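Local coordinates for protein beta-lactamase OXA-2 (Salmonella typhimurium, PDB 1K38) that hydrolyses beta-lactam antibiotics such as oxacillin, opening the lactam ring to a substituted beta-amino acid and so conferring antibiotic resistance, at residues A[198-212]-A[228-242]. Sequence-based numbering, arbitrary orientation.
Sequences WWVGWVEWPTGSVFF and REAIVRAILRSIEAL. With FMT (formic acid), chain C.
W199 lays its CB and the six-membered ring of its indole against helix 228-238. Its CB lies 4.1 Å from CB of R228, and with CG anti to the backbone N (chi1 -160°) the indole extends between F212 and E229. CD2, CE2 and CZ2 lie under CG of E229, which sits over the centre of the six-membered ring, 3.3 Å from its centroid, a CH-pi contact; CZ2 also meets CD, and the carboxylate stacks nearly parallel to the indole, the planes 10° apart. CB of V232 meets CE3 at the indole edge, at 3.5 Å, and its CG1 approaches CZ3; furthest out, CH2 reaches a face of the R233 guanidinium. That guanidinium grips OE1 of E229 side-on through NE and NH2, which would hold the carboxylate over the ring; R182 of the second subunit adds a further salt bridge to OE1. On the opposite face CE2 of F212 lies over the rim of the indole, while CG1 of V232 covers a face of F212, 3.8 Å from the ring centroid.

Towards the hairpin turn, V210 packs on L236 and, with V203, on CB of A241. After the Schellman motif that ends the helix, O of A241 accepts the indole NE1 of W205 at 2.9 Å; the oxygen lies in the indole plane, but NE1 stands 54° out of the carbonyl plane. At the other end R228 passes W198 O with its CD, and NH1 donates to O of G191 and to a bound formic acid, also held by T190 and S99. The C-terminal helix thus packs across the central antiparallel hairpin, as in the alpha/beta domain of serine beta-lactamases, its W199/R228 end close to the predicted acylated serine, S51.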
# COMPACT_ATOMS: atom_id res chain seq x y z
N TRP A 198 -2.96 -17.00 -14.21
CA TRP A 198 -2.30 -15.69 -14.37
C TRP A 198 -1.67 -15.15 -13.10
O TRP A 198 -2.03 -15.52 -11.99
CB TRP A 198 -3.31 -14.58 -14.71
CG TRP A 198 -4.04 -14.58 -15.99
CD1 TRP A 198 -5.27 -15.14 -16.23
CD2 TRP A 198 -3.70 -13.85 -17.17
NE1 TRP A 198 -5.72 -14.78 -17.48
CE2 TRP A 198 -4.77 -13.99 -18.08
CE3 TRP A 198 -2.59 -13.08 -17.54
CZ2 TRP A 198 -4.76 -13.38 -19.34
CZ3 TRP A 198 -2.58 -12.47 -18.79
CH2 TRP A 198 -3.67 -12.63 -19.68
N TRP A 199 -0.73 -14.23 -13.29
CA TRP A 199 -0.17 -13.44 -12.20
C TRP A 199 0.26 -12.18 -12.93
O TRP A 199 1.10 -12.22 -13.83
CB TRP A 199 1.00 -14.07 -11.45
CG TRP A 199 1.14 -13.39 -10.07
CD1 TRP A 199 0.11 -12.96 -9.27
CD2 TRP A 199 2.34 -13.13 -9.34
NE1 TRP A 199 0.59 -12.45 -8.09
CE2 TRP A 199 1.96 -12.54 -8.10
CE3 TRP A 199 3.70 -13.33 -9.60
CZ2 TRP A 199 2.90 -12.16 -7.14
CZ3 TRP A 199 4.63 -12.95 -8.64
CH2 TRP A 199 4.23 -12.37 -7.42
N VAL A 200 -0.38 -11.07 -12.58
CA VAL A 200 -0.06 -9.79 -13.20
C VAL A 200 0.09 -8.75 -12.11
O VAL A 200 -0.50 -8.87 -11.03
CB VAL A 200 -1.16 -9.35 -14.19
CG1 VAL A 200 -1.44 -10.47 -15.18
CG2 VAL A 200 -2.43 -8.95 -13.45
N GLY A 201 0.88 -7.72 -12.39
CA GLY A 201 1.09 -6.68 -11.40
C GLY A 201 2.39 -5.95 -11.65
O GLY A 201 2.83 -5.86 -12.79
N TRP A 202 3.00 -5.43 -10.60
CA TRP A 202 4.27 -4.73 -10.74
C TRP A 202 4.95 -4.58 -9.40
O TRP A 202 4.34 -4.76 -8.34
CB TRP A 202 4.07 -3.35 -11.38
CG TRP A 202 3.35 -2.31 -10.53
CD1 TRP A 202 3.90 -1.51 -9.55
CD2 TRP A 202 1.98 -1.91 -10.63
NE1 TRP A 202 2.96 -0.65 -9.05
CE2 TRP A 202 1.77 -0.87 -9.69
CE3 TRP A 202 0.90 -2.33 -11.42
CZ2 TRP A 202 0.52 -0.24 -9.53
CZ3 TRP A 202 -0.34 -1.70 -11.26
CH2 TRP A 202 -0.51 -0.67 -10.32
N VAL A 203 6.25 -4.30 -9.45
CA VAL A 203 7.01 -4.06 -8.23
C VAL A 203 7.58 -2.66 -8.39
O VAL A 203 8.22 -2.34 -9.40
CB VAL A 203 8.14 -5.10 -8.05
CG1 VAL A 203 9.08 -5.07 -9.23
CG2 VAL A 203 8.88 -4.81 -6.75
N GLU A 204 7.33 -1.81 -7.40
CA GLU A 204 7.81 -0.43 -7.44
C GLU A 204 9.10 -0.26 -6.67
O GLU A 204 9.23 -0.75 -5.54
CB GLU A 204 6.79 0.53 -6.82
CG GLU A 204 5.37 0.24 -7.15
CD GLU A 204 4.42 1.24 -6.52
OE1 GLU A 204 4.79 1.91 -5.54
OE2 GLU A 204 3.28 1.35 -7.01
N TRP A 205 10.03 0.46 -7.28
CA TRP A 205 11.32 0.77 -6.67
C TRP A 205 11.49 2.28 -6.73
O TRP A 205 10.75 2.97 -7.42
CB TRP A 205 12.45 0.08 -7.44
CG TRP A 205 12.46 -1.40 -7.27
CD1 TRP A 205 11.81 -2.32 -8.05
CD2 TRP A 205 13.10 -2.13 -6.23
NE1 TRP A 205 12.02 -3.58 -7.55
CE2 TRP A 205 12.80 -3.50 -6.44
CE3 TRP A 205 13.89 -1.77 -5.13
CZ2 TRP A 205 13.27 -4.51 -5.59
CZ3 TRP A 205 14.36 -2.77 -4.29
CH2 TRP A 205 14.05 -4.13 -4.52
N PRO A 206 12.48 2.82 -6.00
CA PRO A 206 12.70 4.26 -6.01
C PRO A 206 12.92 4.87 -7.40
O PRO A 206 12.54 6.01 -7.64
CB PRO A 206 13.92 4.42 -5.11
CG PRO A 206 13.73 3.32 -4.11
CD PRO A 206 13.33 2.16 -4.99
N THR A 207 13.53 4.11 -8.30
CA THR A 207 13.82 4.60 -9.65
C THR A 207 12.75 4.29 -10.69
O THR A 207 12.84 4.74 -11.83
CB THR A 207 15.17 4.05 -10.17
OG1 THR A 207 15.12 2.62 -10.22
CG2 THR A 207 16.30 4.48 -9.25
N GLY A 208 11.73 3.53 -10.31
CA GLY A 208 10.68 3.20 -11.25
C GLY A 208 10.03 1.86 -10.95
O GLY A 208 10.46 1.14 -10.05
N SER A 209 9.00 1.52 -11.71
CA SER A 209 8.29 0.27 -11.51
C SER A 209 8.54 -0.75 -12.61
O SER A 209 8.79 -0.40 -13.77
CB SER A 209 6.79 0.55 -11.40
OG SER A 209 6.53 1.32 -10.24
N VAL A 210 8.47 -2.01 -12.22
CA VAL A 210 8.68 -3.11 -13.15
C VAL A 210 7.36 -3.88 -13.26
O VAL A 210 6.94 -4.54 -12.31
CB VAL A 210 9.79 -4.06 -12.66
CG1 VAL A 210 10.05 -5.15 -13.69
CG2 VAL A 210 11.06 -3.26 -12.39
N PHE A 211 6.70 -3.77 -14.41
CA PHE A 211 5.42 -4.45 -14.62
C PHE A 211 5.60 -5.84 -15.18
O PHE A 211 6.54 -6.11 -15.91
CB PHE A 211 4.55 -3.64 -15.58
CG PHE A 211 4.26 -2.26 -15.12
CD1 PHE A 211 5.18 -1.23 -15.30
CD2 PHE A 211 3.07 -1.98 -14.46
CE1 PHE A 211 4.93 0.05 -14.83
CE2 PHE A 211 2.80 -0.70 -13.98
CZ PHE A 211 3.74 0.32 -14.16
N PHE A 212 4.69 -6.74 -14.82
CA PHE A 212 4.74 -8.10 -15.33
C PHE A 212 3.36 -8.66 -15.56
O PHE A 212 2.38 -8.28 -14.90
CB PHE A 212 5.51 -9.03 -14.39
CG PHE A 212 4.87 -9.20 -13.04
CD1 PHE A 212 5.24 -8.38 -11.98
CD2 PHE A 212 3.90 -10.17 -12.84
CE1 PHE A 212 4.64 -8.53 -10.73
CE2 PHE A 212 3.29 -10.33 -11.59
CZ PHE A 212 3.67 -9.51 -10.53
N ARG A 228 2.85 -19.97 -10.93
CA ARG A 228 2.61 -18.60 -11.38
C ARG A 228 3.60 -17.65 -10.70
O ARG A 228 4.36 -16.95 -11.37
CB ARG A 228 1.17 -18.19 -11.07
CG ARG A 228 0.14 -19.03 -11.82
CD ARG A 228 -1.27 -18.70 -11.38
NE ARG A 228 -1.45 -18.93 -9.95
CZ ARG A 228 -2.59 -18.73 -9.29
NH1 ARG A 228 -3.66 -18.28 -9.94
NH2 ARG A 228 -2.65 -18.96 -7.99
N GLU A 229 3.59 -17.64 -9.37
CA GLU A 229 4.52 -16.79 -8.64
C GLU A 229 5.96 -17.27 -8.72
O GLU A 229 6.89 -16.45 -8.76
CB GLU A 229 4.10 -16.67 -7.17
CG GLU A 229 2.95 -15.72 -6.92
CD GLU A 229 2.84 -15.30 -5.46
OE1 GLU A 229 3.89 -15.07 -4.82
OE2 GLU A 229 1.70 -15.18 -4.95
N ALA A 230 6.17 -18.58 -8.75
CA ALA A 230 7.53 -19.11 -8.80
C ALA A 230 8.29 -18.62 -10.04
O ALA A 230 9.43 -18.18 -9.94
CB ALA A 230 7.50 -20.63 -8.77
N ILE A 231 7.65 -18.71 -11.20
CA ILE A 231 8.30 -18.29 -12.44
C ILE A 231 8.53 -16.78 -12.46
O ILE A 231 9.63 -16.32 -12.77
CB ILE A 231 7.46 -18.71 -13.66
CG1 ILE A 231 7.38 -20.24 -13.70
CG2 ILE A 231 8.08 -18.17 -14.95
CD1 ILE A 231 6.36 -20.79 -14.69
N VAL A 232 7.50 -16.00 -12.13
CA VAL A 232 7.66 -14.55 -12.14
C VAL A 232 8.72 -14.08 -11.15
O VAL A 232 9.57 -13.25 -11.49
CB VAL A 232 6.33 -13.84 -11.80
CG1 VAL A 232 6.56 -12.33 -11.71
CG2 VAL A 232 5.29 -14.14 -12.86
N ARG A 233 8.69 -14.60 -9.93
CA ARG A 233 9.67 -14.19 -8.94
C ARG A 233 11.09 -14.54 -9.36
O ARG A 233 12.01 -13.75 -9.14
CB ARG A 233 9.35 -14.82 -7.58
CG ARG A 233 8.11 -14.23 -6.91
CD ARG A 233 7.81 -14.93 -5.59
NE ARG A 233 6.63 -14.38 -4.93
CZ ARG A 233 6.64 -13.33 -4.11
NH1 ARG A 233 7.78 -12.70 -3.85
NH2 ARG A 233 5.51 -12.91 -3.56
N ALA A 234 11.27 -15.70 -9.98
CA ALA A 234 12.60 -16.11 -10.44
C ALA A 234 13.10 -15.12 -11.48
O ALA A 234 14.25 -14.68 -11.45
CB ALA A 234 12.56 -17.51 -11.02
N ILE A 235 12.23 -14.76 -12.42
CA ILE A 235 12.59 -13.82 -13.47
C ILE A 235 12.85 -12.42 -12.89
O ILE A 235 13.85 -11.79 -13.23
CB ILE A 235 11.49 -13.76 -14.55
CG1 ILE A 235 11.45 -15.11 -15.29
CG2 ILE A 235 11.74 -12.61 -15.52
CD1 ILE A 235 10.36 -15.23 -16.35
N LEU A 236 11.96 -11.95 -12.01
CA LEU A 236 12.15 -10.64 -11.41
C LEU A 236 13.47 -10.58 -10.65
O LEU A 236 14.20 -9.59 -10.72
CB LEU A 236 10.99 -10.30 -10.48
CG LEU A 236 9.64 -10.02 -11.17
CD1 LEU A 236 8.60 -9.65 -10.12
CD2 LEU A 236 9.81 -8.90 -12.19
N ARG A 237 13.79 -11.64 -9.92
CA ARG A 237 15.05 -11.67 -9.18
C ARG A 237 16.24 -11.62 -10.14
O ARG A 237 17.24 -10.96 -9.86
CB ARG A 237 15.15 -12.93 -8.31
CG ARG A 237 14.23 -12.93 -7.08
CD ARG A 237 14.64 -14.03 -6.09
NE ARG A 237 14.52 -15.37 -6.66
CZ ARG A 237 13.39 -16.08 -6.69
NH1 ARG A 237 12.27 -15.58 -6.19
NH2 ARG A 237 13.38 -17.28 -7.25
N SER A 238 16.13 -12.30 -11.28
CA SER A 238 17.23 -12.32 -12.25
C SER A 238 17.55 -10.94 -12.81
O SER A 238 18.68 -10.71 -13.26
CB SER A 238 16.92 -13.30 -13.39
OG SER A 238 16.00 -12.77 -14.33
N ILE A 239 16.58 -10.03 -12.81
CA ILE A 239 16.84 -8.68 -13.30
C ILE A 239 16.83 -7.69 -12.14
O ILE A 239 16.62 -6.49 -12.32
CB ILE A 239 15.81 -8.24 -14.37
CG1 ILE A 239 14.40 -8.19 -13.79
CG2 ILE A 239 15.86 -9.20 -15.55
CD1 ILE A 239 13.37 -7.63 -14.76
N GLU A 240 17.07 -8.22 -10.94
CA GLU A 240 17.13 -7.42 -9.72
C GLU A 240 15.89 -6.55 -9.49
O GLU A 240 16.00 -5.40 -9.06
CB GLU A 240 18.40 -6.55 -9.74
CG GLU A 240 19.69 -7.36 -9.71
CD GLU A 240 20.94 -6.50 -9.71
OE1 GLU A 240 21.00 -5.54 -8.92
OE2 GLU A 240 21.86 -6.79 -10.49
N ALA A 241 14.72 -7.11 -9.77
CA ALA A 241 13.46 -6.41 -9.58
C ALA A 241 12.80 -6.88 -8.28
O ALA A 241 11.73 -6.41 -7.89
CB ALA A 241 12.53 -6.67 -10.75
N LEU A 242 13.45 -7.83 -7.62
CA LEU A 242 13.01 -8.36 -6.34
C LEU A 242 14.28 -8.70 -5.56
O LEU A 242 15.29 -9.08 -6.15
CB LEU A 242 12.17 -9.63 -6.50
CG LEU A 242 10.66 -9.48 -6.69
CD1 LEU A 242 10.03 -10.87 -6.77
CD2 LEU A 242 10.05 -8.69 -5.53
C FMT C . -6.90 -17.41 -8.59
O1 FMT C . -5.77 -18.39 -8.39
O2 FMT C . -6.78 -16.21 -7.64